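Local coordinates for protein 4-amino-4-deoxy-L-arabinose transferase or related glycosyltransferases of PMT family (Cupriavidus metallidurans, PDB 5EZM) that probably transfers 4-amino-4-deoxy-L-arabinose from a polyprenyl-phosphate carrier to lipid A, as a zinc-containing membrane glycosyltransferase of the GT-C fold, at residues R370-G373 with K374-I377; G301-P304 with K305-T308; A540-P544 with D545-A549. All coordinates share one frame; numbering follows the deposited sequence.

Contact 1. Residues R370-G373 with K374-I377. With MPG ([(Z)-octadec-9-enyl] (2R)-2,3-bis(oxidanyl)propanoate), chain I.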
ATOM      1  N   ARG A 370     -22.002  -5.680 -27.901  1.00 76.03           N
ATOM      2  CA  ARG A 370     -22.808  -4.480 -27.695  1.00 76.41           C
ATOM      3  C   ARG A 370     -22.777  -4.031 -26.236  1.00 73.29           C
ATOM      4  O   ARG A 370     -22.752  -2.825 -25.953  1.00 72.35           O
ATOM      5  CB  ARG A 370     -24.245  -4.726 -28.156  1.00 83.04           C
ATOM      6  CG  ARG A 370     -25.116  -3.478 -28.155  1.00 87.82           C
ATOM      7  CD  ARG A 370     -26.481  -3.762 -28.748  1.00 95.99           C
ATOM      8  NE  ARG A 370     -27.350  -2.589 -28.730  1.00102.25           N
ATOM      9  CZ  ARG A 370     -27.394  -1.672 -29.693  1.00106.97           C
ATOM     10  NH1 ARG A 370     -26.609  -1.786 -30.756  1.00109.28           N
ATOM     11  NH2 ARG A 370     -28.222  -0.642 -29.593  1.00108.16           N
ATOM     12  N   SER A 371     -22.778  -4.984 -25.300  1.00 71.83           N
ATOM     13  CA  SER A 371     -22.729  -4.638 -23.880  1.00 69.63           C
ATOM     14  C   SER A 371     -21.418  -3.948 -23.535  1.00 68.30           C
ATOM     15  O   SER A 371     -21.399  -2.908 -22.857  1.00 68.08           O
ATOM     16  CB  SER A 371     -22.915  -5.894 -23.027  1.00 70.29           C
ATOM     17  OG  SER A 371     -24.211  -6.445 -23.186  1.00 62.77           O
ATOM     18  N   TRP A 372     -20.302  -4.515 -23.995  1.00 69.12           N
ATOM     19  CA  TRP A 372     -19.026  -3.850 -23.781  1.00 70.26           C
ATOM     20  C   TRP A 372     -19.000  -2.489 -24.461  1.00 73.00           C
ATOM     21  O   TRP A 372     -18.366  -1.556 -23.954  1.00 73.17           O
ATOM     22  CB  TRP A 372     -17.869  -4.717 -24.273  1.00 69.22           C
ATOM     23  CG  TRP A 372     -16.558  -4.048 -24.038  1.00 66.22           C
ATOM     24  CD1 TRP A 372     -15.645  -3.671 -24.978  1.00 65.99           C
ATOM     25  CD2 TRP A 372     -16.034  -3.627 -22.776  1.00 64.42           C
ATOM     26  NE1 TRP A 372     -14.572  -3.058 -24.375  1.00 64.16           N
ATOM     27  CE2 TRP A 372     -14.789  -3.016 -23.024  1.00 63.55           C
ATOM     28  CE3 TRP A 372     -16.491  -3.717 -21.456  1.00 64.73           C
ATOM     29  CZ2 TRP A 372     -13.996  -2.498 -22.003  1.00 63.15           C
ATOM     30  CZ3 TRP A 372     -15.706  -3.199 -20.445  1.00 63.92           C
ATOM     31  CH2 TRP A 372     -14.472  -2.600 -20.723  1.00 63.23           C
ATOM     32  N   GLY A 373     -19.682  -2.354 -25.601  1.00 72.14           N
ATOM     33  CA  GLY A 373     -19.847  -1.035 -26.191  1.00 71.75           C
ATOM     34  C   GLY A 373     -20.507  -0.061 -25.233  1.00 72.57           C
ATOM     35  O   GLY A 373     -20.052   1.076 -25.073  1.00 72.41           O
ATOM     36  N   LYS A 374     -21.589  -0.500 -24.578  1.00 72.71           N
ATOM     37  CA  LYS A 374     -22.226   0.316 -23.547  1.00 70.96           C
ATOM     38  C   LYS A 374     -21.211   0.756 -22.499  1.00 71.70           C
ATOM     39  O   LYS A 374     -21.127   1.943 -22.149  1.00 73.59           O
ATOM     40  CB  LYS A 374     -23.362  -0.462 -22.880  1.00 70.18           C
ATOM     41  CG  LYS A 374     -24.481  -0.919 -23.803  1.00 70.76           C
ATOM     42  CD  LYS A 374     -25.468  -1.792 -23.040  1.00 72.35           C
ATOM     43  CE  LYS A 374     -26.753  -2.010 -23.820  1.00 79.75           C
ATOM     44  NZ  LYS A 374     -26.501  -2.570 -25.173  1.00 84.55           N
ATOM     45  N   GLN A 375     -20.422  -0.196 -21.992  1.00 69.99           N
ATOM     46  CA  GLN A 375     -19.418   0.149 -20.989  1.00 68.13           C
ATOM     47  C   GLN A 375     -18.442   1.197 -21.514  1.00 69.60           C
ATOM     48  O   GLN A 375     -18.109   2.153 -20.806  1.00 68.41           O
ATOM     49  CB  GLN A 375     -18.670  -1.105 -20.537  1.00 67.45           C
ATOM     50  CG  GLN A 375     -19.528  -2.084 -19.761  1.00 70.00           C
ATOM     51  CD  GLN A 375     -20.116  -1.466 -18.507  1.00 72.96           C
ATOM     52  OE1 GLN A 375     -19.504  -0.600 -17.883  1.00 74.98           O
ATOM     53  NE2 GLN A 375     -21.312  -1.907 -18.136  1.00 74.90           N
ATOM     54  N   LEU A 376     -17.983   1.037 -22.759  1.00 72.05           N
ATOM     55  CA  LEU A 376     -17.047   1.999 -23.338  1.00 70.33           C
ATOM     56  C   LEU A 376     -17.669   3.384 -23.436  1.00 68.70           C
ATOM     57  O   LEU A 376     -16.984   4.394 -23.241  1.00 68.12           O
ATOM     58  CB  LEU A 376     -16.591   1.530 -24.718  1.00 71.73           C
ATOM     59  CG  LEU A 376     -15.607   0.367 -24.759  1.00 70.91           C
ATOM     60  CD1 LEU A 376     -15.313  -0.034 -26.198  1.00 72.28           C
ATOM     61  CD2 LEU A 376     -14.340   0.763 -24.038  1.00 67.84           C
ATOM     62  N   ILE A 377     -18.963   3.453 -23.755  1.00 68.56           N
ATOM     63  CA  ILE A 377     -19.637   4.747 -23.823  1.00 66.90           C
ATOM     64  C   ILE A 377     -19.663   5.399 -22.447  1.00 66.14           C
ATOM     65  O   ILE A 377     -19.271   6.562 -22.282  1.00 65.79           O
ATOM     66  CB  ILE A 377     -21.056   4.587 -24.395  1.00 65.85           C
ATOM     67  CG1 ILE A 377     -20.993   4.152 -25.859  1.00 63.69           C
ATOM     68  CG2 ILE A 377     -21.829   5.888 -24.245  1.00 68.16           C
ATOM     69  CD1 ILE A 377     -22.346   3.917 -26.480  1.00 65.09           C
TER
HETATM   70  C2  MPG I 608     -21.430   4.019 -16.284  1.00 83.58           C
HETATM   71  C3  MPG I 608     -21.659   3.045 -17.433  1.00 83.08           C
HETATM   72  C4  MPG I 608     -22.992   2.325 -17.317  1.00 81.37           C
HETATM   73  C5  MPG I 608     -23.137   1.209 -18.363  1.00 79.54           C
HETATM   74  C6  MPG I 608     -24.374   0.336 -18.102  1.00 79.57           C
HETATM   75  C7  MPG I 608     -24.499  -0.815 -19.116  1.00 81.97           C
HETATM   76  C8  MPG I 608     -25.678  -1.762 -18.786  1.00 83.46           C
HETATM   77  C1  MPG I 608     -19.988   4.531 -16.247  1.00 83.29           C
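At the N-terminal end of helix 369-389, which continues as a predicted transmembrane helix, Trp372 and Leu376 pack one turn apart while Lys374 and Gln375 help line a lipid pocket of this GT-C fold protein. Four i to i+4 backbone hydrogen bonds build the turn, among them Leu376 N to Trp372 O at 2.9 Å. The indole leaves the backbone with CG opposite its own N (chi1 -179°), which lays its five-membered ring beside the next turn. Leu376 comes over one face of that ring: its CG stands 4.0 Å from the ring centroid, 27° off the normal, in a CH-pi contact. Leu376 CD1 lies by Trp372 CD1 and NE1, while CD2 spans from NE1 to CZ2 of the six-membered ring. The benzene side is met by the stem of Gln375, whose CB lies 3.5 Å from Trp372 CE3. Beyond the turn, Trp372 makes an edge-to-face ring contact with Tyr442 and its NE1 a weak hydrogen bond to Ser438 OG, while Leu376 also reaches helix 403-430, so this flank faces the helix bundle. A different flank of the turn meets the lipid. Gln375 folds about its CB-CG bond (chi2 -59°), and its NE2 comes within 3.5 Å of C7 of MPG (chain I) while giving a weak hydrogen bond to Gly301 O. Lys374 CB lies 3.9 Å from C7 of MPG (chain I). At the exposed start of the turn, the Lys374 chain, bent at its last torsion, crosses that of Arg370 at a slant, bringing together two like charges that probably gain nothing from each other electrostatically. Lys374 NZ lies 3.4 Å from the aliphatic Arg370 CG and 3.7 Å from Arg370 NE.

Contact 2. Residues G301-P304 with K305-T308. With MPG ([(Z)-octadec-9-enyl] (2R)-2,3-bis(oxidanyl)propanoate), chain B; MPG ([(Z)-octadec-9-enyl] (2R)-2,3-bis(oxidanyl)propanoate), chain E; MPG ([(Z)-octadec-9-enyl] (2R)-2,3-bis(oxidanyl)propanoate), chain O; MPG ([(Z)-octadec-9-enyl] (2R)-2,3-bis(oxidanyl)propanoate), chain D.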
ATOM      1  N   GLY A 301     -19.396   0.297 -14.125  1.00 63.82           N
ATOM      2  CA  GLY A 301     -20.562   0.024 -14.946  1.00 64.22           C
ATOM      3  C   GLY A 301     -21.030  -1.417 -14.909  1.00 66.08           C
ATOM      4  O   GLY A 301     -22.197  -1.683 -15.216  1.00 66.84           O
ATOM      5  N   ILE A 302     -20.158  -2.356 -14.542  1.00 66.62           N
ATOM      6  CA  ILE A 302     -20.550  -3.757 -14.443  1.00 70.57           C
ATOM      7  C   ILE A 302     -20.677  -4.210 -12.995  1.00 72.51           C
ATOM      8  O   ILE A 302     -20.765  -5.417 -12.735  1.00 72.09           O
ATOM      9  CB  ILE A 302     -19.593  -4.683 -15.217  1.00 70.21           C
ATOM     10  CG1 ILE A 302     -18.211  -4.721 -14.561  1.00 67.92           C
ATOM     11  CG2 ILE A 302     -19.504  -4.273 -16.682  1.00 69.45           C
ATOM     12  CD1 ILE A 302     -17.322  -5.828 -15.080  1.00 66.48           C
ATOM     13  N   PHE A 303     -20.694  -3.279 -12.040  1.00 72.66           N
ATOM     14  CA  PHE A 303     -20.910  -3.668 -10.649  1.00 74.70           C
ATOM     15  C   PHE A 303     -22.176  -4.496 -10.443  1.00 77.35           C
ATOM     16  O   PHE A 303     -22.115  -5.479  -9.684  1.00 77.24           O
ATOM     17  CB  PHE A 303     -20.913  -2.426  -9.744  1.00 76.14           C
ATOM     18  CG  PHE A 303     -19.660  -2.275  -8.925  1.00 78.33           C
ATOM     19  CD1 PHE A 303     -19.232  -3.302  -8.095  1.00 79.56           C
ATOM     20  CD2 PHE A 303     -18.911  -1.110  -8.980  1.00 78.85           C
ATOM     21  CE1 PHE A 303     -18.080  -3.172  -7.341  1.00 78.98           C
ATOM     22  CE2 PHE A 303     -17.755  -0.973  -8.227  1.00 78.55           C
ATOM     23  CZ  PHE A 303     -17.340  -2.005  -7.406  1.00 78.53           C
ATOM     24  N   PRO A 304     -23.326  -4.186 -11.062  1.00 78.29           N
ATOM     25  CA  PRO A 304     -24.450  -5.133 -10.977  1.00 79.56           C
ATOM     26  C   PRO A 304     -24.111  -6.506 -11.526  1.00 80.29           C
ATOM     27  O   PRO A 304     -24.435  -7.521 -10.896  1.00 81.67           O
ATOM     28  CB  PRO A 304     -25.547  -4.443 -11.799  1.00 79.76           C
ATOM     29  CG  PRO A 304     -25.220  -2.999 -11.712  1.00 76.62           C
ATOM     30  CD  PRO A 304     -23.728  -2.930 -11.723  1.00 75.79           C
ATOM     31  N   LYS A 305     -23.445  -6.566 -12.682  1.00 80.05           N
ATOM     32  CA  LYS A 305     -23.075  -7.841 -13.284  1.00 79.63           C
ATOM     33  C   LYS A 305     -22.065  -8.616 -12.449  1.00 84.07           C
ATOM     34  O   LYS A 305     -21.825  -9.794 -12.737  1.00 83.56           O
ATOM     35  CB  LYS A 305     -22.539  -7.607 -14.698  1.00 75.46           C
ATOM     36  CG  LYS A 305     -23.641  -7.345 -15.711  1.00 77.63           C
ATOM     37  CD  LYS A 305     -23.136  -6.650 -16.964  1.00 79.36           C
ATOM     38  CE  LYS A 305     -24.285  -6.412 -17.944  1.00 84.28           C
ATOM     39  NZ  LYS A 305     -23.891  -5.544 -19.092  1.00 85.83           N
ATOM     40  N   LEU A 306     -21.468  -7.990 -11.431  1.00 87.81           N
ATOM     41  CA  LEU A 306     -20.686  -8.745 -10.457  1.00 88.92           C
ATOM     42  C   LEU A 306     -21.595  -9.507  -9.502  1.00 93.87           C
ATOM     43  O   LEU A 306     -21.348 -10.683  -9.207  1.00 95.84           O
ATOM     44  CB  LEU A 306     -19.761  -7.810  -9.681  1.00 84.84           C
ATOM     45  CG  LEU A 306     -18.724  -7.043 -10.499  1.00 81.07           C
ATOM     46  CD1 LEU A 306     -17.686  -6.426  -9.579  1.00 78.11           C
ATOM     47  CD2 LEU A 306     -18.071  -7.957 -11.516  1.00 81.26           C
ATOM     48  N   TRP A 307     -22.652  -8.855  -9.012  1.00 96.02           N
ATOM     49  CA  TRP A 307     -23.625  -9.532  -8.164  1.00 99.19           C
ATOM     50  C   TRP A 307     -24.224 -10.739  -8.879  1.00102.15           C
ATOM     51  O   TRP A 307     -24.201 -11.862  -8.362  1.00102.56           O
ATOM     52  CB  TRP A 307     -24.715  -8.544  -7.744  1.00 99.46           C
ATOM     53  CG  TRP A 307     -25.817  -9.151  -6.929  1.00100.50           C
ATOM     54  CD1 TRP A 307     -27.025  -9.592  -7.385  1.00101.63           C
ATOM     55  CD2 TRP A 307     -25.815  -9.378  -5.515  1.00100.05           C
ATOM     56  NE1 TRP A 307     -27.774 -10.082  -6.343  1.00103.54           N
ATOM     57  CE2 TRP A 307     -27.055  -9.961  -5.184  1.00101.90           C
ATOM     58  CE3 TRP A 307     -24.886  -9.147  -4.495  1.00 97.93           C
ATOM     59  CZ2 TRP A 307     -27.388 -10.317  -3.879  1.00102.14           C
ATOM     60  CZ3 TRP A 307     -25.221  -9.499  -3.199  1.00 99.02           C
ATOM     61  CH2 TRP A 307     -26.461 -10.078  -2.903  1.00100.65           C
ATOM     62  N   THR A 308     -24.722 -10.533 -10.101  1.00104.73           N
ATOM     63  CA  THR A 308     -25.334 -11.603 -10.882  1.00106.93           C
ATOM     64  C   THR A 308     -24.287 -12.637 -11.282  1.00103.52           C
ATOM     65  O   THR A 308     -24.580 -13.585 -12.021  1.00105.72           O
ATOM     66  CB  THR A 308     -26.028 -11.047 -12.129  1.00109.50           C
ATOM     67  OG1 THR A 308     -25.056 -10.469 -13.007  1.00109.77           O
ATOM     68  CG2 THR A 308     -27.053  -9.994 -11.748  1.00108.61           C
TER
HETATM   69  C2  MPG B 630     -29.432  -7.192 -10.123  1.00 80.60           C
HETATM   70  C3  MPG B 630     -28.272  -6.542  -9.377  1.00 81.23           C
HETATM   71  C4  MPG B 630     -28.520  -6.513  -7.878  1.00 80.86           C
HETATM   72  C5  MPG B 630     -27.423  -5.778  -7.092  1.00 79.65           C
HETATM   73  C6  MPG B 630     -27.683  -5.835  -5.577  1.00 79.17           C
HETATM   74  C1  MPG B 630     -29.310  -7.052 -11.641  1.00 79.57           C
HETATM   75  C2  MPG E 604     -18.883  -3.770  -2.957  1.00 85.03           C
HETATM   76  C3  MPG E 604     -19.874  -2.615  -3.044  1.00 85.25           C
HETATM   77  C4  MPG E 604     -19.971  -2.047  -4.452  1.00 85.68           C
HETATM   78  C5  MPG E 604     -20.789  -0.747  -4.520  1.00 85.23           C
HETATM   79  C6  MPG E 604     -21.100  -0.335  -5.970  1.00 84.98           C
HETATM   80  C1  MPG E 604     -18.768  -4.339  -1.541  1.00 84.97           C
HETATM   81  C2  MPG O 614     -22.550   1.262  -9.434  1.00 86.01           C
HETATM   82  C3  MPG O 614     -23.303   1.802 -10.645  1.00 85.77           C
HETATM   83  C4  MPG O 614     -23.438   0.762 -11.747  1.00 85.16           C
HETATM   84  C5  MPG O 614     -24.283   1.244 -12.937  1.00 84.18           C
HETATM   85  C6  MPG O 614     -24.715   0.087 -13.853  1.00 83.92           C
HETATM   86  C7  MPG O 614     -25.830   0.502 -14.831  1.00 84.96           C
HETATM   87  C8  MPG O 614     -26.592  -0.712 -15.417  1.00 84.98           C
HETATM   88  C1  MPG O 614     -22.511   2.251  -8.267  1.00 85.34           C
HETATM   89  C2  MPG D 603     -22.889  -4.026  -5.610  1.00 74.42           C
HETATM   90  C3  MPG D 603     -22.038  -5.118  -6.251  1.00 73.89           C
HETATM   91  C4  MPG D 603     -21.344  -6.006  -5.227  1.00 71.48           C
HETATM   92  C5  MPG D 603     -20.546  -7.151  -5.879  1.00 67.73           C
HETATM   93  C6  MPG D 603     -19.877  -8.060  -4.836  1.00 65.48           C
HETATM   94  C1  MPG D 603     -23.871  -3.387  -6.599  1.00 73.62           C
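In the first turn of helix 303-310, Phe303 and Leu306 cross at a slant, and Leu306 CD1 approaches Phe303 CD1 at 3.8 Å, obliquely to the ring. One face of the phenyl is covered by a lipid chain, MPG of chain E, whose C4 lies 3.6 Å from Phe303 CE1. Two more lipid chains, MPG of chains D and O, draw near the ring from oblique directions. On the neighbouring turn Trp307 is turned outward, its CG trans to the backbone N (chi1 177°), and the indole presents a face to MPG of chain B, with CD1 3.5 Å from C4 of that lipid. Pro304 rests its CD 3.7 Å from C4 of the chain O lipid. Leu306 leans the other way as well: its CD2 meets Ile302 CD1 at 4.2 Å, and both residues rest on Ala363 of helix 352-365. The backbone turn is held by Thr308 N to Pro304 O, 3.1 Å and close to straight at 167°, and Leu306 N also bonds to Phe303 O, i to i+3, whereas the bonds of Leu306 N to Ile302 O and Trp307 N to Phe303 O are weak. Replacing Phe303 by an alanine would probably leave Leu306 CD1 without its aromatic neighbour and the chain E lipid without the ring face it lies on. Between side chains and lipids nearly everything that meets is carbon, which implies adhesion by dispersion and exclusion of water, a chemistry that would probably suit membrane acyl chains better than a polar ligand.

Contact 3. Residues A540-P544 with D545-A549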
ATOM      1  N   ALA A 540      18.748  20.171  14.087  1.00 60.83           N
ATOM      2  CA  ALA A 540      17.378  19.914  14.503  1.00 57.22           C
ATOM      3  C   ALA A 540      16.438  20.203  13.345  1.00 55.67           C
ATOM      4  O   ALA A 540      16.678  21.119  12.551  1.00 58.19           O
ATOM      5  CB  ALA A 540      16.993  20.761  15.720  1.00 58.30           C
ATOM      6  N   VAL A 541      15.374  19.407  13.254  1.00 53.77           N
ATOM      7  CA  VAL A 541      14.310  19.589  12.274  1.00 54.76           C
ATOM      8  C   VAL A 541      13.050  19.980  13.030  1.00 58.74           C
ATOM      9  O   VAL A 541      12.703  19.349  14.037  1.00 61.04           O
ATOM     10  CB  VAL A 541      14.074  18.314  11.446  1.00 54.03           C
ATOM     11  CG1 VAL A 541      12.973  18.539  10.422  1.00 54.08           C
ATOM     12  CG2 VAL A 541      15.353  17.879  10.760  1.00 55.91           C
ATOM     13  N   MET A 542      12.367  21.019  12.555  1.00 60.87           N
ATOM     14  CA  MET A 542      11.147  21.466  13.213  1.00 63.26           C
ATOM     15  C   MET A 542      10.225  22.079  12.173  1.00 64.51           C
ATOM     16  O   MET A 542      10.606  22.280  11.021  1.00 63.46           O
ATOM     17  CB  MET A 542      11.454  22.465  14.331  1.00 65.10           C
ATOM     18  CG  MET A 542      12.085  23.756  13.840  1.00 66.05           C
ATOM     19  SD  MET A 542      12.928  24.650  15.158  1.00 67.38           S
ATOM     20  CE  MET A 542      14.226  23.488  15.572  1.00 65.47           C
ATOM     21  N   SER A 543       8.995  22.358  12.581  1.00 66.09           N
ATOM     22  CA  SER A 543       8.091  23.095  11.718  1.00 66.57           C
ATOM     23  C   SER A 543       8.421  24.583  11.792  1.00 70.01           C
ATOM     24  O   SER A 543       9.101  25.030  12.720  1.00 72.84           O
ATOM     25  CB  SER A 543       6.644  22.838  12.127  1.00 69.44           C
ATOM     26  OG  SER A 543       6.399  23.262  13.454  1.00 73.71           O
ATOM     27  N   PRO A 544       7.984  25.372  10.804  1.00 71.10           N
ATOM     28  CA  PRO A 544       8.232  26.820  10.889  1.00 73.43           C
ATOM     29  C   PRO A 544       7.633  27.456  12.133  1.00 76.32           C
ATOM     30  O   PRO A 544       8.290  28.284  12.777  1.00 76.12           O
ATOM     31  CB  PRO A 544       7.589  27.357   9.603  1.00 75.50           C
ATOM     32  CG  PRO A 544       7.631  26.208   8.663  1.00 74.03           C
ATOM     33  CD  PRO A 544       7.411  24.986   9.504  1.00 71.61           C
ATOM     34  N   ASP A 545       6.402  27.081  12.494  1.00 78.91           N
ATOM     35  CA  ASP A 545       5.794  27.622  13.706  1.00 83.58           C
ATOM     36  C   ASP A 545       6.576  27.223  14.950  1.00 82.81           C
ATOM     37  O   ASP A 545       6.642  27.993  15.916  1.00 87.75           O
ATOM     38  CB  ASP A 545       4.339  27.165  13.815  1.00 88.26           C
ATOM     39  CG  ASP A 545       3.444  27.800  12.763  1.00 93.60           C
ATOM     40  OD1 ASP A 545       3.600  29.013  12.498  1.00 95.65           O
ATOM     41  OD2 ASP A 545       2.586  27.086  12.201  1.00 95.55           O
ATOM     42  N   THR A 546       7.178  26.030  14.948  1.00 77.02           N
ATOM     43  CA  THR A 546       8.046  25.648  16.057  1.00 73.78           C
ATOM     44  C   THR A 546       9.293  26.522  16.100  1.00 70.61           C
ATOM     45  O   THR A 546       9.737  26.925  17.182  1.00 71.52           O
ATOM     46  CB  THR A 546       8.428  24.170  15.949  1.00 70.68           C
ATOM     47  OG1 THR A 546       7.248  23.363  16.040  1.00 73.83           O
ATOM     48  CG2 THR A 546       9.378  23.779  17.069  1.00 67.86           C
ATOM     49  N   TYR A 547       9.868  26.829  14.933  1.00 67.66           N
ATOM     50  CA  TYR A 547      11.027  27.715  14.892  1.00 65.79           C
ATOM     51  C   TYR A 547      10.682  29.095  15.431  1.00 66.77           C
ATOM     52  O   TYR A 547      11.464  29.690  16.178  1.00 64.28           O
ATOM     53  CB  TYR A 547      11.565  27.825  13.464  1.00 66.06           C
ATOM     54  CG  TYR A 547      12.730  28.786  13.334  1.00 68.61           C
ATOM     55  CD1 TYR A 547      14.035  28.348  13.519  1.00 69.57           C
ATOM     56  CD2 TYR A 547      12.527  30.132  13.034  1.00 69.93           C
ATOM     57  CE1 TYR A 547      15.106  29.220  13.411  1.00 71.49           C
ATOM     58  CE2 TYR A 547      13.590  31.012  12.925  1.00 71.22           C
ATOM     59  CZ  TYR A 547      14.879  30.549  13.112  1.00 73.50           C
ATOM     60  OH  TYR A 547      15.948  31.410  13.004  1.00 77.12           O
ATOM     61  N   LEU A 548       9.520  29.629  15.049  1.00 69.18           N
ATOM     62  CA  LEU A 548       9.124  30.942  15.545  1.00 71.66           C
ATOM     63  C   LEU A 548       8.780  30.896  17.028  1.00 74.11           C
ATOM     64  O   LEU A 548       8.937  31.900  17.734  1.00 76.80           O
ATOM     65  CB  LEU A 548       7.942  31.471  14.732  1.00 73.11           C
ATOM     66  CG  LEU A 548       7.544  32.920  15.001  1.00 76.70           C
ATOM     67  CD1 LEU A 548       8.767  33.815  14.946  1.00 76.21           C
ATOM     68  CD2 LEU A 548       6.493  33.379  14.003  1.00 79.58           C
ATOM     69  N   ALA A 549       8.320  29.743  17.519  1.00 72.18           N
ATOM     70  CA  ALA A 549       8.022  29.610  18.940  1.00 70.63           C
ATOM     71  C   ALA A 549       9.299  29.522  19.770  1.00 70.94           C
ATOM     72  O   ALA A 549       9.352  30.035  20.894  1.00 74.46           O
ATOM     73  CB  ALA A 549       7.137  28.386  19.173  1.00 67.87           C
TER
HETATM   74  O   HOH W   1       7.898  21.059  14.830  1.00 61.55           O
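Met542 turns its side chain toward the following helix, with CB 3.7 Å from Thr546 CG2. Its CG sits between the backbone N and the carbonyl carbon (chi1 64°), and with chi2 nearer extended (-161°) the chain carries SD to 3.6 Å from Tyr547 CA. The sulfur lies 5.5 Å from the centroid of the Tyr547 ring and 80° off its normal, a Met-aromatic contact at the ring edge. This is where strand 539-542, third in order across the five-stranded mixed sheet of the C-terminal domain, leads into helix 544-550. Backbone bonds tie the strand to 483-486 on one flank and 566-569 on the other. Ser543 follows as the N-cap. Its carbonyl O accepts Tyr547 N at 3.0 Å, and its own N donates to a water that lies 2.7 Å from Thr546 OG1 and is hydrogen-bonded to it; the water thus joins the cap to the first turn. Ser543 OG lies 2.7 Å from Thr546 OG1 as well. The carbonyl O of Pro544, the first helical residue, accepts the backbone N of Leu548 at 2.9 Å.

In the fold
Along the chain, contact 2 comes first, contact 1 follows some sixty residues later, and contact 3 lies near the C-terminus. Contacts 1 and 2 are neighbours in the membrane part, their centres about 14 Å apart. They touch directly, Gln375 against segment 301-304 and Ser371 against Lys305, so the turns at the starts of helices 369-389 and 303-310 pack together among bound lipids. Contact 3 stands on the opposite side of the chain's centre, about 55 Å from contact 1 and 52 Å from contact 2 between centres, in the mixed-sheet C-terminal domain. The three thus sample a two-part architecture, a lipid-coated helical bundle and a separate domain of strands and helices.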